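Local coordinates for surface protein SPB1 (Streptococcus agalactiae, PDB 4UZG) that forms the backbone of the group B streptococcal pilus 2b, a surface fibre whose subunits are probably joined covalently by a sortase, at residues 8-13 with 230-234; 47-53 with 128-134. The contacts are given in a common frame with arbitrary orientation. Residues are numbered along the deposited sequence.

Interaction 1. Residues 8-13 with 230-234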
loop_
_atom_site.group_PDB
_atom_site.type_symbol
_atom_site.label_atom_id
_atom_site.label_comp_id
_atom_site.label_asym_id
_atom_site.label_seq_id
_atom_site.Cartn_x
_atom_site.Cartn_y
_atom_site.Cartn_z
ATOM N N GLN A 8 4.826 5.098 -2.975
ATOM C CA GLN A 8 3.671 5.997 -3.077
ATOM C C GLN A 8 3.109 6.255 -1.701
ATOM O O GLN A 8 3.137 5.381 -0.824
ATOM C CB GLN A 8 2.557 5.386 -3.941
ATOM C CG GLN A 8 2.994 5.143 -5.388
ATOM C CD GLN A 8 2.991 6.408 -6.217
ATOM O OE1 GLN A 8 1.947 6.955 -6.483
ATOM N NE2 GLN A 8 4.160 6.881 -6.620
ATOM N N LYS A 9 2.507 7.428 -1.518
ATOM C CA LYS A 9 1.870 7.775 -0.262
ATOM C C LYS A 9 0.624 6.930 0.023
ATOM O O LYS A 9 0.306 6.652 1.176
ATOM C CB LYS A 9 1.502 9.262 -0.253
ATOM C CG LYS A 9 2.693 10.192 -0.268
ATOM C CD LYS A 9 2.253 11.667 -0.337
ATOM C CE LYS A 9 1.522 12.033 -1.661
ATOM N NZ LYS A 9 2.393 12.021 -2.889
ATOM N N THR A 10 -0.100 6.563 -1.033
ATOM C CA THR A 10 -1.287 5.713 -0.934
ATOM C C THR A 10 -1.367 4.838 -2.160
ATOM O O THR A 10 -0.722 5.100 -3.187
ATOM C CB THR A 10 -2.598 6.524 -0.812
ATOM O OG1 THR A 10 -2.795 7.273 -2.006
ATOM C CG2 THR A 10 -2.602 7.447 0.370
ATOM N N TYR A 11 -2.204 3.812 -2.060
ATOM C CA TYR A 11 -2.400 2.815 -3.099
ATOM C C TYR A 11 -3.865 2.442 -3.181
ATOM O O TYR A 11 -4.610 2.612 -2.224
ATOM C CB TYR A 11 -1.622 1.533 -2.762
ATOM C CG TYR A 11 -0.131 1.717 -2.695
ATOM C CD1 TYR A 11 0.656 1.589 -3.825
ATOM C CD2 TYR A 11 0.499 2.022 -1.500
ATOM C CE1 TYR A 11 2.036 1.774 -3.762
ATOM C CE2 TYR A 11 1.875 2.200 -1.425
ATOM C CZ TYR A 11 2.635 2.084 -2.551
ATOM O OH TYR A 11 3.992 2.271 -2.426
ATOM N N SER A 12 -4.264 1.888 -4.311
ATOM C CA SER A 12 -5.509 1.133 -4.412
ATOM C C SER A 12 -5.218 -0.346 -4.208
ATOM O O SER A 12 -4.152 -0.853 -4.564
ATOM C CB SER A 12 -6.182 1.304 -5.774
ATOM O OG SER A 12 -6.732 2.596 -5.905
ATOM N N VAL A 13 -6.198 -1.054 -3.639
ATOM C CA VAL A 13 -6.144 -2.503 -3.550
ATOM C C VAL A 13 -5.833 -3.087 -4.927
ATOM O O VAL A 13 -6.404 -2.674 -5.938
ATOM C CB VAL A 13 -7.451 -3.027 -2.931
ATOM C CG1 VAL A 13 -7.600 -4.526 -3.128
ATOM C CG2 VAL A 13 -7.499 -2.667 -1.446
ATOM N N GLY A 230 -10.585 0.960 -0.211
ATOM C CA GLY A 230 -9.366 0.504 -0.849
ATOM C C GLY A 230 -8.899 1.297 -2.058
ATOM O O GLY A 230 -8.399 0.706 -3.016
ATOM N N LEU A 231 -9.027 2.618 -2.007
ATOM C CA LEU A 231 -8.726 3.490 -3.136
ATOM C C LEU A 231 -7.531 4.403 -2.820
ATOM O O LEU A 231 -7.391 4.958 -1.738
ATOM C CB LEU A 231 -9.922 4.401 -3.436
ATOM C CG LEU A 231 -11.173 3.685 -3.930
ATOM C CD1 LEU A 231 -12.352 4.627 -3.883
ATOM C CD2 LEU A 231 -10.962 3.153 -5.322
ATOM N N LYS A 232 -6.731 4.626 -3.847
ATOM C CA LYS A 232 -5.648 5.577 -3.844
ATOM C C LYS A 232 -6.194 6.997 -3.687
ATOM O O LYS A 232 -7.309 7.306 -4.128
ATOM C CB LYS A 232 -4.898 5.427 -5.196
ATOM C CG LYS A 232 -3.572 6.159 -5.278
ATOM C CD LYS A 232 -2.883 5.851 -6.607
ATOM C CE LYS A 232 -1.517 6.493 -6.759
ATOM N NZ LYS A 232 -0.495 5.828 -5.883
ATOM N N GLU A 233 -5.409 7.898 -3.123
ATOM C CA GLU A 233 -5.774 9.303 -3.106
ATOM C C GLU A 233 -6.040 9.791 -4.526
ATOM O O GLU A 233 -5.455 9.295 -5.493
ATOM C CB GLU A 233 -4.662 10.133 -2.480
ATOM C CG GLU A 233 -3.446 10.213 -3.350
ATOM C CD GLU A 233 -2.218 10.628 -2.570
ATOM O OE1 GLU A 233 -1.523 9.731 -2.050
ATOM O OE2 GLU A 233 -1.962 11.846 -2.483
ATOM N N GLY A 234 -6.891 10.803 -4.636
ATOM C CA GLY A 234 -7.200 11.399 -5.923
ATOM C C GLY A 234 -8.588 11.990 -5.929
ATOM O O GLY A 234 -9.239 12.132 -4.906
HETATM O O HOH W 1 -0.297 8.337 -3.883
#
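Residues 8-13, a loop between strands 4-6 and 16-26 that is extended over residues 10-13 after a bend at Lys9, run antiparallel to residues 230-234, the end of strand 225-231 and the short link to strand 234-240. CA atoms pair Tyr11 with Lys232 at 4.3 Å and Ser12 with Leu231 at 4.2 Å, yet main chain joins main chain in a single hydrogen bond, from Val13 N to Gly230 O (2.9 Å). Gly230 has phi/psi of 114/39, where a CB would jam against the preceding carbonyl and strike Val13 CG2; it forms a G1 beta bulge with Leu231, both facing Gly169.

Side-chain hydroxyls do what the backbone leaves undone. Ser12 OG accepts from Lys232 N (2.9 Å). Thr10, in the p rotamer, serves both ways: its OG1 receives Glu233 N (2.9 Å) and donates to Glu233 OE1 (2.8 Å), a buried role that suits a short hydroxyl. Lys232 is long enough to lie along the loop with chi1 to chi3 all t, and its NZ donates to Gln8 OE1 and to Thr10 O, each at 2.8 Å. Water 1 accepts from Lys232 NZ (3.2 Å) and donates to Glu233 OE1 (2.6 Å), linking the two charges. Tyr11 turns the other way; its OH accepts from Gln8 N (3.0 Å) and is also hydrogen-bonded to Asp7 OD1.

This is a polar interdomain contact: a loop of the N-terminal domain meets the strand end of the prealbumin-like domain, much of it buried, with a calcium ion about 6 Å from the Ser12 side chain.

Interaction 2. Residues 47-53 with 128-134; sequences ASVVDLN and TGVLKSG
Strands 50-52 and 128-131, with beta phi/psi throughout, lie antiparallel, their axes 4.4 Å apart at closest and 148° between directions; Val49 at -114/-61 breaks the line before Val50. Asp51 and Val130 form the hydrogen-bonded pair, Asp51 N to Val130 O and Val130 N to Asp51 O both 2.9 Å; Val50-Leu131 and Leu52-Gly129 are non-hydrogen-bonded. Asn53 N to Thr128 O (2.9 Å) flanks them. Beyond the strands, Lys132 N to Val49 O and Gly134 N to Ser48 O (both 2.8 Å) hold the loops.

Within this antiparallel pair of the large sheet, Val50 (t), Leu52 and Leu131 (chi1 t, chi2 p) share one face, Val50 CG2 to Leu131 CD1 4.0 Å. Gly129 leaves room there, since a CB would clash with Val50 CG1. On the other stands Asp51 (t) beside Val130 (t). Asn53 (m) donates ND2 to OG1 of Thr128 (p) at 2.9 Å.

Lys132 (m, m, t, t) lays CE 3.8 Å from Asp51 CB; water 3 joins Lys132 NZ (3.0 Å) to Asp51 OD2 (2.7 Å), an indirect link between opposite charges.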
loop_
_atom_site.group_PDB
_atom_site.type_symbol
_atom_site.label_atom_id
_atom_site.label_comp_id
_atom_site.label_asym_id
_atom_site.label_seq_id
_atom_site.Cartn_x
_atom_site.Cartn_y
_atom_site.Cartn_z
ATOM N N ALA A 47 -0.483 -11.922 4.271
ATOM C CA ALA A 47 -0.627 -11.929 2.828
ATOM C C ALA A 47 -2.040 -11.502 2.389
ATOM O O ALA A 47 -2.233 -11.170 1.217
ATOM C CB ALA A 47 -0.305 -13.291 2.268
ATOM N N SER A 48 -3.006 -11.501 3.314
ATOM C CA SER A 48 -4.341 -10.973 3.035
ATOM C C SER A 48 -4.365 -9.438 3.036
ATOM O O SER A 48 -5.399 -8.849 2.711
ATOM C CB SER A 48 -5.341 -11.507 4.054
ATOM O OG SER A 48 -5.015 -11.049 5.350
ATOM N N VAL A 49 -3.252 -8.818 3.410
ATOM C CA VAL A 49 -3.092 -7.370 3.485
ATOM C C VAL A 49 -2.070 -6.885 2.458
ATOM O O VAL A 49 -2.398 -6.052 1.603
ATOM C CB VAL A 49 -2.708 -6.919 4.906
ATOM C CG1 VAL A 49 -2.391 -5.425 4.937
ATOM C CG2 VAL A 49 -3.805 -7.277 5.911
ATOM N N VAL A 50 -0.811 -7.340 2.548
ATOM C CA VAL A 50 0.145 -7.124 1.466
ATOM C C VAL A 50 0.822 -8.458 1.198
ATOM O O VAL A 50 1.452 -9.037 2.096
ATOM C CB VAL A 50 1.219 -6.063 1.739
ATOM C CG1 VAL A 50 2.080 -5.877 0.485
ATOM C CG2 VAL A 50 0.624 -4.732 2.168
ATOM N N ASP A 51 0.676 -8.962 -0.018
ATOM C CA ASP A 51 1.220 -10.254 -0.422
ATOM C C ASP A 51 2.589 -10.021 -1.055
ATOM O O ASP A 51 2.698 -9.400 -2.116
ATOM C CB ASP A 51 0.229 -10.888 -1.409
ATOM C CG ASP A 51 0.588 -12.280 -1.836
ATOM O OD1 ASP A 51 1.763 -12.644 -1.720
ATOM O OD2 ASP A 51 -0.324 -13.002 -2.318
ATOM N N LEU A 52 3.625 -10.467 -0.366
ATOM C CA LEU A 52 4.992 -10.361 -0.866
ATOM C C LEU A 52 5.111 -10.977 -2.251
ATOM O O LEU A 52 4.655 -12.110 -2.461
ATOM C CB LEU A 52 5.924 -11.128 0.082
ATOM C CG LEU A 52 7.406 -11.203 -0.288
ATOM C CD1 LEU A 52 8.062 -9.836 -0.286
ATOM C CD2 LEU A 52 8.125 -12.168 0.663
ATOM N N ASN A 53 5.774 -10.293 -3.181
ATOM C CA ASN A 53 6.182 -10.927 -4.432
ATOM C C ASN A 53 7.523 -11.621 -4.234
ATOM O O ASN A 53 8.576 -11.000 -4.283
ATOM C CB ASN A 53 6.283 -9.913 -5.576
ATOM C CG ASN A 53 4.929 -9.469 -6.112
ATOM O OD1 ASN A 53 4.005 -10.269 -6.246
ATOM N ND2 ASN A 53 4.849 -8.213 -6.480
ATOM N N THR A 128 8.959 -5.994 -4.098
ATOM C CA THR A 128 7.583 -5.579 -4.252
ATOM C C THR A 128 6.615 -6.517 -3.535
ATOM O O THR A 128 6.937 -7.665 -3.195
ATOM C CB THR A 128 7.179 -5.464 -5.735
ATOM O OG1 THR A 128 7.306 -6.756 -6.320
ATOM C CG2 THR A 128 8.035 -4.462 -6.474
ATOM N N GLY A 129 5.417 -5.987 -3.313
ATOM C CA GLY A 129 4.280 -6.757 -2.858
ATOM C C GLY A 129 3.030 -6.218 -3.535
ATOM O O GLY A 129 3.086 -5.226 -4.267
ATOM N N VAL A 130 1.907 -6.869 -3.291
ATOM C CA VAL A 130 0.618 -6.476 -3.863
ATOM C C VAL A 130 -0.380 -6.228 -2.739
ATOM O O VAL A 130 -0.575 -7.079 -1.869
ATOM C CB VAL A 130 0.092 -7.535 -4.853
ATOM C CG1 VAL A 130 -1.297 -7.149 -5.368
ATOM C CG2 VAL A 130 1.061 -7.723 -6.017
ATOM N N LEU A 131 -0.987 -5.039 -2.727
ATOM C CA LEU A 131 -1.969 -4.699 -1.714
ATOM C C LEU A 131 -3.230 -5.532 -1.914
ATOM O O LEU A 131 -3.719 -5.639 -3.050
ATOM C CB LEU A 131 -2.287 -3.200 -1.786
ATOM C CG LEU A 131 -3.169 -2.626 -0.674
ATOM C CD1 LEU A 131 -2.483 -2.740 0.673
ATOM C CD2 LEU A 131 -3.522 -1.189 -0.967
ATOM N N LYS A 132 -3.786 -6.078 -0.837
ATOM C CA LYS A 132 -4.945 -6.945 -0.921
ATOM C C LYS A 132 -6.082 -6.419 -0.056
ATOM O O LYS A 132 -5.947 -5.412 0.638
ATOM C CB LYS A 132 -4.554 -8.377 -0.501
ATOM C CG LYS A 132 -3.460 -9.013 -1.334
ATOM C CD LYS A 132 -3.893 -9.318 -2.765
ATOM C CE LYS A 132 -2.771 -10.009 -3.538
ATOM N NZ LYS A 132 -3.151 -10.385 -4.910
ATOM N N SER A 133 -7.224 -7.105 -0.086
ATOM C CA SER A 133 -8.450 -6.554 0.467
ATOM C C SER A 133 -8.483 -6.393 1.978
ATOM O O SER A 133 -9.334 -5.673 2.497
ATOM C CB SER A 133 -9.641 -7.400 0.045
ATOM O OG SER A 133 -9.602 -8.625 0.731
ATOM N N GLY A 134 -7.595 -7.084 2.703
ATOM C CA GLY A 134 -7.575 -6.977 4.142
ATOM C C GLY A 134 -6.968 -5.703 4.693
ATOM O O GLY A 134 -7.053 -5.446 5.879
HETATM O O HOH W 2 -7.191 -10.665 0.933
HETATM O O HOH W 3 -2.018 -13.103 -4.468
#

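In the fold
Interaction 2 joins strands 50-62 and 121-131, neighbours inside the large sheet of the N-terminal domain; interaction 1 links that domain to the prealbumin-like domain that follows. Interaction 1 thus brings together parts of the chain 217 residues apart, with both segments of interaction 2 between them in sequence. Their centres are 14 Å apart and they touch: Leu131 CD2 lies 3.8 Å from Tyr11 CB and 3.7 Å from Ser12 O, and the backbone of Leu131 is hydrogen-bonded to Gly14 and Asp15. The end of the large sheet thus packs directly against the loop that meets the second domain in an elongated molecule.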